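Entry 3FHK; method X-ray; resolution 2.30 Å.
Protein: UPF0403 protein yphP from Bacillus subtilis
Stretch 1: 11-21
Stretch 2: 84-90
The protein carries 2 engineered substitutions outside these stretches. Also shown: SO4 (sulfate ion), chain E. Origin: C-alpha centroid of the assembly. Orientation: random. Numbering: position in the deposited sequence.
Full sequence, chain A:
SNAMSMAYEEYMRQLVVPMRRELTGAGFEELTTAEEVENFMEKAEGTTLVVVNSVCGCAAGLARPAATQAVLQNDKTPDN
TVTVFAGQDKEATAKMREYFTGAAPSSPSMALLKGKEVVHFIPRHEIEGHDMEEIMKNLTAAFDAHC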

# COMPACT_ATOMS: atom_id res chain seq x y z
N TYR A 11 4.41 5.97 -8.12
CA TYR A 11 4.75 4.59 -8.38
C TYR A 11 4.12 4.11 -9.70
O TYR A 11 4.79 3.50 -10.52
CB TYR A 11 4.35 3.72 -7.20
CG TYR A 11 4.85 2.29 -7.28
CD1 TYR A 11 4.08 1.24 -6.80
CD2 TYR A 11 6.10 1.99 -7.83
CE1 TYR A 11 4.52 -0.07 -6.85
CE2 TYR A 11 6.55 0.69 -7.89
CZ TYR A 11 5.76 -0.34 -7.40
OH TYR A 11 6.20 -1.65 -7.45
N MET A 12 2.83 4.40 -9.89
CA MET A 12 2.15 4.04 -11.14
C MET A 12 2.76 4.80 -12.33
O MET A 12 2.88 4.26 -13.43
CB MET A 12 0.64 4.27 -11.04
CG MET A 12 -0.14 3.09 -10.44
SD MET A 12 -0.17 1.61 -11.50
CE MET A 12 -0.72 2.33 -13.04
N ARG A 13 3.15 6.04 -12.09
CA ARG A 13 3.86 6.80 -13.10
C ARG A 13 5.13 6.08 -13.56
O ARG A 13 5.43 6.00 -14.76
CB ARG A 13 4.24 8.17 -12.56
CG ARG A 13 4.57 9.18 -13.64
CD ARG A 13 5.19 10.42 -13.04
NE ARG A 13 6.60 10.23 -12.69
CZ ARG A 13 7.63 10.60 -13.46
NH1 ARG A 13 7.40 11.18 -14.63
NH2 ARG A 13 8.88 10.40 -13.05
N GLN A 14 5.90 5.56 -12.61
CA GLN A 14 7.16 4.92 -12.94
C GLN A 14 6.94 3.61 -13.69
O GLN A 14 7.68 3.29 -14.62
CB GLN A 14 8.01 4.69 -11.69
CG GLN A 14 8.62 5.96 -11.13
CD GLN A 14 9.17 6.88 -12.22
OE1 GLN A 14 8.68 7.99 -12.42
NE2 GLN A 14 10.20 6.42 -12.93
N LEU A 15 5.92 2.86 -13.29
CA LEU A 15 5.63 1.57 -13.90
C LEU A 15 5.07 1.73 -15.30
O LEU A 15 5.12 0.82 -16.12
CB LEU A 15 4.63 0.78 -13.06
CG LEU A 15 5.01 0.45 -11.62
CD1 LEU A 15 3.82 -0.22 -10.94
CD2 LEU A 15 6.27 -0.44 -11.56
N VAL A 16 4.51 2.91 -15.55
CA VAL A 16 3.88 3.17 -16.83
C VAL A 16 4.89 3.61 -17.89
O VAL A 16 4.63 3.52 -19.09
CB VAL A 16 2.74 4.19 -16.66
CG1 VAL A 16 2.47 4.92 -17.95
CG2 VAL A 16 1.49 3.47 -16.16
N VAL A 17 6.07 4.04 -17.45
CA VAL A 17 7.11 4.54 -18.35
C VAL A 17 7.46 3.57 -19.49
O VAL A 17 7.38 3.95 -20.65
CB VAL A 17 8.40 4.89 -17.59
CG1 VAL A 17 9.57 5.06 -18.56
CG2 VAL A 17 8.20 6.15 -16.76
N PRO A 18 7.83 2.32 -19.16
CA PRO A 18 8.12 1.40 -20.26
C PRO A 18 6.91 1.19 -21.16
O PRO A 18 7.08 0.83 -22.33
CB PRO A 18 8.48 0.09 -19.53
CG PRO A 18 7.86 0.24 -18.18
CD PRO A 18 8.06 1.69 -17.86
N MET A 19 5.71 1.41 -20.63
CA MET A 19 4.50 1.28 -21.44
C MET A 19 4.41 2.43 -22.44
O MET A 19 3.81 2.28 -23.51
CB MET A 19 3.24 1.19 -20.58
CG MET A 19 3.21 -0.05 -19.68
SD MET A 19 1.72 -0.24 -18.66
CE MET A 19 2.40 -1.22 -17.32
N ARG A 20 5.00 3.58 -22.10
CA ARG A 20 5.10 4.70 -23.03
C ARG A 20 6.24 4.50 -24.01
O ARG A 20 6.06 4.57 -25.23
CB ARG A 20 5.32 6.01 -22.28
CG ARG A 20 4.19 6.38 -21.35
CD ARG A 20 4.55 7.57 -20.48
NE ARG A 20 3.46 7.91 -19.56
CZ ARG A 20 2.56 8.86 -19.79
NH1 ARG A 20 2.60 9.57 -20.90
NH2 ARG A 20 1.61 9.10 -18.90
N ARG A 21 7.44 4.27 -23.48
CA ARG A 21 8.62 4.12 -24.31
C ARG A 21 8.44 3.06 -25.38
O ARG A 21 8.99 3.17 -26.48
CB ARG A 21 9.84 3.81 -23.45
CG ARG A 21 10.46 5.02 -22.79
CD ARG A 21 11.70 4.60 -22.02
NE ARG A 21 12.33 5.71 -21.31
CZ ARG A 21 12.97 5.58 -20.15
NH1 ARG A 21 13.05 4.39 -19.57
NH2 ARG A 21 13.51 6.64 -19.56
N VAL A 84 -1.89 8.83 -27.40
CA VAL A 84 -2.37 9.38 -26.15
C VAL A 84 -2.57 8.19 -25.24
O VAL A 84 -2.92 7.10 -25.71
CB VAL A 84 -3.70 10.13 -26.34
CG1 VAL A 84 -3.46 11.49 -27.00
CG2 VAL A 84 -4.65 9.29 -27.18
N PHE A 85 -2.33 8.38 -23.95
CA PHE A 85 -2.37 7.30 -22.99
C PHE A 85 -3.63 7.36 -22.14
O PHE A 85 -3.68 8.10 -21.16
CB PHE A 85 -1.14 7.32 -22.09
CG PHE A 85 -0.76 5.97 -21.57
CD1 PHE A 85 -1.66 5.22 -20.84
CD2 PHE A 85 0.50 5.43 -21.81
CE1 PHE A 85 -1.33 3.98 -20.35
CE2 PHE A 85 0.83 4.18 -21.33
CZ PHE A 85 -0.09 3.45 -20.60
N ALA A 86 -4.63 6.57 -22.49
CA ALA A 86 -5.89 6.59 -21.75
C ALA A 86 -5.68 6.22 -20.28
O ALA A 86 -4.90 5.33 -19.96
CB ALA A 86 -6.90 5.66 -22.40
N GLY A 87 -6.38 6.91 -19.39
CA GLY A 87 -6.32 6.56 -17.98
C GLY A 87 -5.14 7.18 -17.27
O GLY A 87 -5.17 7.35 -16.05
N GLN A 88 -4.10 7.52 -18.03
CA GLN A 88 -2.92 8.18 -17.47
C GLN A 88 -2.88 9.66 -17.82
O GLN A 88 -2.71 10.52 -16.96
CB GLN A 88 -1.63 7.48 -17.92
CG GLN A 88 -1.55 6.03 -17.49
CD GLN A 88 -1.59 5.85 -15.98
OE1 GLN A 88 -0.73 6.35 -15.25
NE2 GLN A 88 -2.60 5.12 -15.51
N ASP A 89 -3.02 9.97 -19.11
CA ASP A 89 -3.16 11.35 -19.56
C ASP A 89 -4.60 11.57 -19.97
O ASP A 89 -4.94 11.50 -21.15
CB ASP A 89 -2.23 11.64 -20.75
CG ASP A 89 -0.78 11.42 -20.42
OD1 ASP A 89 -0.43 11.43 -19.22
OD2 ASP A 89 0.02 11.23 -21.36
N LYS A 90 -5.47 11.84 -18.99
CA LYS A 90 -6.91 11.87 -19.23
C LYS A 90 -7.37 13.01 -20.15
O LYS A 90 -8.22 12.81 -21.01
CB LYS A 90 -7.66 11.93 -17.90
CG LYS A 90 -7.47 10.71 -17.03
CD LYS A 90 -8.37 10.74 -15.82
CE LYS A 90 -8.06 9.60 -14.86
NZ LYS A 90 -9.10 9.45 -13.79
S SO4 E . -4.61 14.65 -16.72
O1 SO4 E . -5.58 14.96 -15.67
O2 SO4 E . -4.41 13.20 -16.76
O3 SO4 E . -5.13 15.09 -18.01
O4 SO4 E . -3.36 15.34 -16.44
O HOH W 1 1.50 8.13 -16.12

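A kinked helix (11-21) packs against the end of a strand (84-85) and the turn that follows it, burying 319 Å² summed over both sides. The backbones stay well apart, the nearest CA atoms being those of Arg20 and Phe85 at 7.9 Å, so side chains make all the bonds across the gap. Arg20 makes both direct hydrogen bonds across the contact. Its CA-to-CB bond points sideways, but an extended chain (chi1 m, chi2 and chi3 t) carries the guanidinium to the second stretch, where it meets Asp89 in a two-pronged salt bridge: NH1 of Arg20 donates to OD2 of Asp89 at 3.1 Å (160°), and NH2 of Arg20 donates to OD1 of Asp89, also at 3.1 Å (173°). The carboxylate lies at the guanidinium edge, close to its plane, where the N-H groups point, which accounts for the near-straight angles. Each carboxylate oxygen thus receives one charged hydrogen bond. NH1 has a further hydrogen bond elsewhere in the structure, while NH2 also donates to water 1, the distance from NH2 of Arg20 to the water O being 2.9 Å. That water in turn donates to OE1 of Gln88, 3.0 Å from its O, linking the arginine to the glutamine amide without direct contact between their polar groups.

Phe85 covers one face of the guanidinium, leaving the edge free for Asp89, and its CD2 lies 3.8 Å from CG of Arg20, so the aliphatic part of the arginine is used as well. CG1 of Val16 approaches CE2 of Phe85 at 3.8 Å and makes an off-centre CH-pi contact, 4.3 Å from CG1 to the ring centroid; CB of Met19 reaches the ring edge, 3.9 Å from CE2 of Phe85. Gln88 extends the packing: its OE1 lies 3.7 Å from CG2 of Val16, and its NE2 lies 4.2 Å from CE of Met12.

Within the helix, N of Arg20 donates to O of Val16 at 3.0 Å, but Pro18 has no N-H to offer, and N of Met19 makes only a weak bond to O of Val16 at 2.8 Å. In the turn, O of Phe85 accepts from N of Gln88 at 3.2 Å and from N of Asp89 at 2.9 Å. Asp89 occupies the N-cap position of the next helix, yet its side chain makes no capping bond. N of Lys90 donates to O2 of the sulfate at 2.8 Å.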